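Side-chain contacts in DinB-like domain-containing protein (Thermus thermophilus, PDB 2YQY), which is of unknown function but is a DinB-like four-helix bundle with an exposed histidine triad that may bind a metal: residues A[19-22]-A[23-27]; A[43-47]-A[48-52]. All coordinates share one frame; numbering follows the deposited sequence.

Contact 1 (A[19-22]-A[23-27]); sequences ASRK and ALLAL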
loop_
_atom_site.group_PDB
_atom_site.type_symbol
_atom_site.label_atom_id
_atom_site.label_comp_id
_atom_site.label_asym_id
_atom_site.label_seq_id
_atom_site.Cartn_x
_atom_site.Cartn_y
_atom_site.Cartn_z
ATOM N N ALA A 19 -9.264 -0.155 -6.395
ATOM C CA ALA A 19 -9.713 -1.510 -6.708
ATOM C C ALA A 19 -8.984 -2.594 -5.913
ATOM O O ALA A 19 -9.620 -3.519 -5.397
ATOM C CB ALA A 19 -9.584 -1.787 -8.249
ATOM N N SER A 20 -7.657 -2.516 -5.833
ATOM C CA SER A 20 -6.881 -3.548 -5.163
ATOM C C SER A 20 -7.176 -3.518 -3.649
ATOM O O SER A 20 -7.149 -4.549 -2.989
ATOM C CB SER A 20 -5.367 -3.436 -5.491
ATOM O OG SER A 20 -4.828 -2.147 -5.167
ATOM N N ARG A 21 -7.469 -2.336 -3.109
ATOM C CA ARG A 21 -7.845 -2.211 -1.716
ATOM C C ARG A 21 -9.192 -2.864 -1.403
ATOM O O ARG A 21 -9.320 -3.578 -0.394
ATOM C CB ARG A 21 -7.774 -0.754 -1.228
ATOM C CG ARG A 21 -8.188 -0.552 0.249
ATOM C CD ARG A 21 -7.357 -1.442 1.223
ATOM N NE ARG A 21 -5.911 -1.235 1.087
ATOM C CZ ARG A 21 -5.200 -0.472 1.905
ATOM N NH1 ARG A 21 -5.804 0.153 2.923
ATOM N NH2 ARG A 21 -3.883 -0.336 1.717
ATOM N N LYS A 22 -10.192 -2.653 -2.249
ATOM C CA LYS A 22 -11.450 -3.388 -2.090
ATOM C C LYS A 22 -11.198 -4.918 -2.084
ATOM O O LYS A 22 -11.723 -5.639 -1.246
ATOM C CB LYS A 22 -12.446 -2.988 -3.186
ATOM C CG LYS A 22 -12.769 -1.500 -3.170
ATOM C CD LYS A 22 -13.604 -1.047 -4.354
ATOM C CE LYS A 22 -13.907 0.446 -4.279
ATOM N NZ LYS A 22 -14.314 0.968 -5.610
ATOM N N ALA A 23 -10.380 -5.387 -3.029
ATOM C CA ALA A 23 -10.053 -6.805 -3.182
ATOM C C ALA A 23 -9.338 -7.321 -1.915
ATOM O O ALA A 23 -9.682 -8.367 -1.374
ATOM C CB ALA A 23 -9.208 -7.018 -4.448
ATOM N N LEU A 24 -8.352 -6.566 -1.435
ATOM C CA LEU A 24 -7.620 -6.940 -0.228
ATOM C C LEU A 24 -8.524 -7.001 1.003
ATOM O O LEU A 24 -8.455 -7.958 1.774
ATOM C CB LEU A 24 -6.442 -5.955 0.039
ATOM C CG LEU A 24 -5.687 -6.220 1.363
ATOM C CD1 LEU A 24 -5.063 -7.612 1.354
ATOM C CD2 LEU A 24 -4.585 -5.173 1.601
ATOM N N LEU A 25 -9.314 -5.953 1.228
ATOM C CA LEU A 25 -10.153 -5.914 2.430
ATOM C C LEU A 25 -11.142 -7.071 2.453
ATOM O O LEU A 25 -11.365 -7.661 3.519
ATOM C CB LEU A 25 -10.891 -4.588 2.572
ATOM C CG LEU A 25 -10.039 -3.352 2.806
ATOM C CD1 LEU A 25 -10.963 -2.148 2.933
ATOM C CD2 LEU A 25 -9.164 -3.504 4.045
ATOM N N ALA A 26 -11.704 -7.408 1.280
ATOM C CA ALA A 26 -12.693 -8.508 1.163
ATOM C C ALA A 26 -12.045 -9.889 1.427
ATOM O O ALA A 26 -12.594 -10.727 2.153
ATOM C CB ALA A 26 -13.373 -8.470 -0.219
ATOM N N LEU A 27 -10.877 -10.106 0.829
ATOM C CA LEU A 27 -10.058 -11.283 1.097
ATOM C C LEU A 27 -9.794 -11.463 2.596
ATOM O O LEU A 27 -10.015 -12.566 3.146
ATOM C CB LEU A 27 -8.741 -11.215 0.305
ATOM C CG LEU A 27 -7.763 -12.365 0.519
ATOM C CD1 LEU A 27 -6.792 -12.559 -0.684
ATOM C CD2 LEU A 27 -6.980 -12.184 1.835
#

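Contact 2 (A[43-47]-A[48-52]); sequences GAWTP and LMVAE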
loop_
_atom_site.group_PDB
_atom_site.type_symbol
_atom_site.label_atom_id
_atom_site.label_comp_id
_atom_site.label_asym_id
_atom_site.label_seq_id
_atom_site.Cartn_x
_atom_site.Cartn_y
_atom_site.Cartn_z
ATOM N N GLY A 43 8.770 -20.993 7.278
ATOM C CA GLY A 43 9.568 -19.811 7.612
ATOM C C GLY A 43 8.940 -18.505 7.139
ATOM O O GLY A 43 9.480 -17.438 7.378
ATOM N N ALA A 44 7.786 -18.574 6.486
ATOM C CA ALA A 44 7.198 -17.360 5.903
ATOM C C ALA A 44 6.350 -16.547 6.892
ATOM O O ALA A 44 5.842 -17.055 7.879
ATOM C CB ALA A 44 6.402 -17.693 4.603
ATOM N N TRP A 45 6.180 -15.270 6.586
ATOM C CA TRP A 45 5.253 -14.434 7.332
ATOM C C TRP A 45 3.792 -14.854 7.059
ATOM O O TRP A 45 3.524 -15.658 6.153
ATOM C CB TRP A 45 5.518 -12.966 6.962
ATOM C CG TRP A 45 5.335 -12.570 5.539
ATOM C CD1 TRP A 45 5.076 -13.375 4.449
ATOM C CD2 TRP A 45 5.419 -11.236 5.036
ATOM N NE1 TRP A 45 4.968 -12.606 3.312
ATOM C CE2 TRP A 45 5.178 -11.291 3.644
ATOM C CE3 TRP A 45 5.678 -9.993 5.634
ATOM C CZ2 TRP A 45 5.178 -10.136 2.827
ATOM C CZ3 TRP A 45 5.660 -8.830 4.821
ATOM C CH2 TRP A 45 5.410 -8.923 3.438
ATOM N N THR A 46 2.850 -14.290 7.827
ATOM C CA THR A 46 1.417 -14.616 7.694
ATOM C C THR A 46 0.682 -13.580 6.836
ATOM O O THR A 46 1.239 -12.538 6.569
ATOM C CB THR A 46 0.742 -14.630 9.052
ATOM O OG1 THR A 46 0.695 -13.281 9.519
ATOM C CG2 THR A 46 1.512 -15.567 10.062
ATOM N N PRO A 47 -0.559 -13.890 6.360
ATOM C CA PRO A 47 -1.383 -12.899 5.649
ATOM C C PRO A 47 -1.588 -11.593 6.406
ATOM O O PRO A 47 -1.588 -10.531 5.805
ATOM C CB PRO A 47 -2.714 -13.613 5.473
ATOM C CG PRO A 47 -2.340 -15.058 5.385
ATOM C CD PRO A 47 -1.209 -15.218 6.379
ATOM N N LEU A 48 -1.765 -11.663 7.723
ATOM C CA LEU A 48 -1.878 -10.439 8.519
ATOM C C LEU A 48 -0.596 -9.568 8.556
ATOM O O LEU A 48 -0.670 -8.356 8.645
ATOM C CB LEU A 48 -2.345 -10.785 9.942
ATOM C CG LEU A 48 -3.796 -11.255 10.033
ATOM C CD1 LEU A 48 -4.068 -11.882 11.421
ATOM C CD2 LEU A 48 -4.787 -10.104 9.725
ATOM N N MET A 49 0.565 -10.201 8.530
ATOM C CA MET A 49 1.847 -9.486 8.419
ATOM C C MET A 49 1.968 -8.878 7.033
ATOM O O MET A 49 2.431 -7.754 6.894
ATOM C CB MET A 49 3.006 -10.436 8.679
ATOM C CG MET A 49 3.085 -10.930 10.115
ATOM S SD MET A 49 4.245 -12.275 10.492
ATOM C CE MET A 49 3.299 -12.950 11.821
ATOM N N VAL A 50 1.525 -9.610 6.005
ATOM C CA VAL A 50 1.553 -9.055 4.668
ATOM C C VAL A 50 0.722 -7.759 4.667
ATOM O O VAL A 50 1.177 -6.737 4.183
ATOM C CB VAL A 50 0.990 -10.048 3.608
ATOM C CG1 VAL A 50 0.860 -9.371 2.256
ATOM C CG2 VAL A 50 1.879 -11.299 3.515
ATOM N N ALA A 51 -0.499 -7.824 5.195
ATOM C CA ALA A 51 -1.413 -6.664 5.209
ATOM C C ALA A 51 -0.828 -5.470 5.988
ATOM O O ALA A 51 -0.923 -4.339 5.549
ATOM C CB ALA A 51 -2.779 -7.070 5.779
ATOM N N GLU A 52 -0.234 -5.735 7.152
ATOM C CA GLU A 52 0.442 -4.690 7.933
ATOM C C GLU A 52 1.572 -4.063 7.109
ATOM O O GLU A 52 1.715 -2.833 7.093
ATOM C CB GLU A 52 0.954 -5.254 9.282
ATOM C CG GLU A 52 1.974 -4.371 9.932
ATOM C CD GLU A 52 2.770 -5.021 11.048
ATOM O OE1 GLU A 52 2.861 -6.276 11.132
ATOM O OE2 GLU A 52 3.329 -4.245 11.859
#

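Contact 1 (A[19-22]-A[23-27])
The guanidinium of Arg21, the one flat side-chain group here, meets Leu24 obliquely: methyl CD2 of Leu24 stands 4.2 Å from Arg21 NE, the leucine lying alongside the arginine. Leu25 takes the aliphatic part of the arginine instead. Its CG lies 3.7 Å from Arg21 CD, and its CD2 packs against the same methylene, so a polar residue gives its carbon chain to a leucine one turn on while its charged end is spent elsewhere. CG of Arg21 leaves anti to the backbone N (chi1 179°), and bends at chi2 and chi3 fold the chain so that CD passes beside Leu25. The guanidinium then reaches Glu156 of helix 153-165, with which NE forms a salt bridge, and NH1 makes a weak hydrogen bond to the carbonyl of Leu113 on helix 106-126. The carboxylate of Glu156 probably pays much of the cost of burying this charge, with a second arginine, Arg117, close by. Ser20, small enough for this buried helix face, gives OG hydrogen bonds with Glu156 and with the carbonyl of Arg16, so that Ser20 and Arg21 hold the same carboxylate and are likely to limit its rotation.

Beneath the side chains runs the regular i to i+4 ladder. Leu25 N donates to Arg21 O at 2.9 Å, nearly straight at 170°, and Leu24 N donates to Ser20 O at 2.8 Å. Ala23 N bonds likewise to Ala19 O and Ala26 N to Lys22 O. Exposed Lys22 keeps its chain stretched, as suits a cationic residue on the outer face. Leu24 packs on Leu163, and Leu25 on Leu110 and Leu113. This division into an outer face and an inner face of leucines and paired polar groups is typical of an amphipathic helix in a four-helix bundle.

Contact 2 (A[43-47]-A[48-52])
A capping box opens helix 47-71, formed by Thr46 at the N-cap and Met49 three residues on. Thr46 OG1 accepts from Met49 N at 3.2 Å (N-H...O 159°), satisfying an amide that the first turn leaves without an i-4 carbonyl. The hydroxyl sits between the backbone N and the carbonyl carbon (chi1 70°), which brings it over the helix start, and threonine supplies both this acceptor and a methyl: CG2 lies 3.6 Å from Met49 CE. The sulfur returns toward the cap, where Thr46 N makes a weak hydrogen bond to Met49 SD at 3.6 Å. Pro47 suits the first helical position, since its nitrogen has no hydrogen to offer, and its carbonyl receives Ala51 N. Thr46 O takes Val50 N at 3.0 Å.

Trp45 folds back across this turn. Val50 CG2 stands over one face of its indole, offset toward the rim, in a CH-pi contact 3.5 Å from the centroid of the five-membered ring and 25° off its normal. Trp45 CB meets Met49 SD at 3.8 Å, the thioether passing it heading the other way. The indole also meets the ring of His53 and touches Leu40. With an alanine at Trp45, the Val50 methyl would probably lose its aromatic cover and the Met49 thioether would be freer to turn. Pro47 and Val50 pack on Leu163, and Val50 also on His159, so the capped end packs against helix 153-165. Together these make a capping box joined to a hydrophobic staple between Trp45 (N') and Val50 (N4), at the start of helix 47-71.

Contact 1 comes first along the chain, from the middle of helix 10-30 toward its C-terminal end; the chain then passes helix 33-36 before contact 2 opens helix 47-71. Their centres lie about 16 Å apart and their nearest atoms about 5 Å apart, so they do not touch. Helices 106-126 and 153-165 join them: both contacts send side chains onto each, and Leu163 is met by Leu24 of contact 1 and by Pro47 and Val50 of contact 2. His155 and His159 lie one turn apart on helix 153-165 and probably belong, with His53 next to Trp45, to the exposed histidine triad; no metal is bound to His155 and His159 here. Both contacts pack near this site.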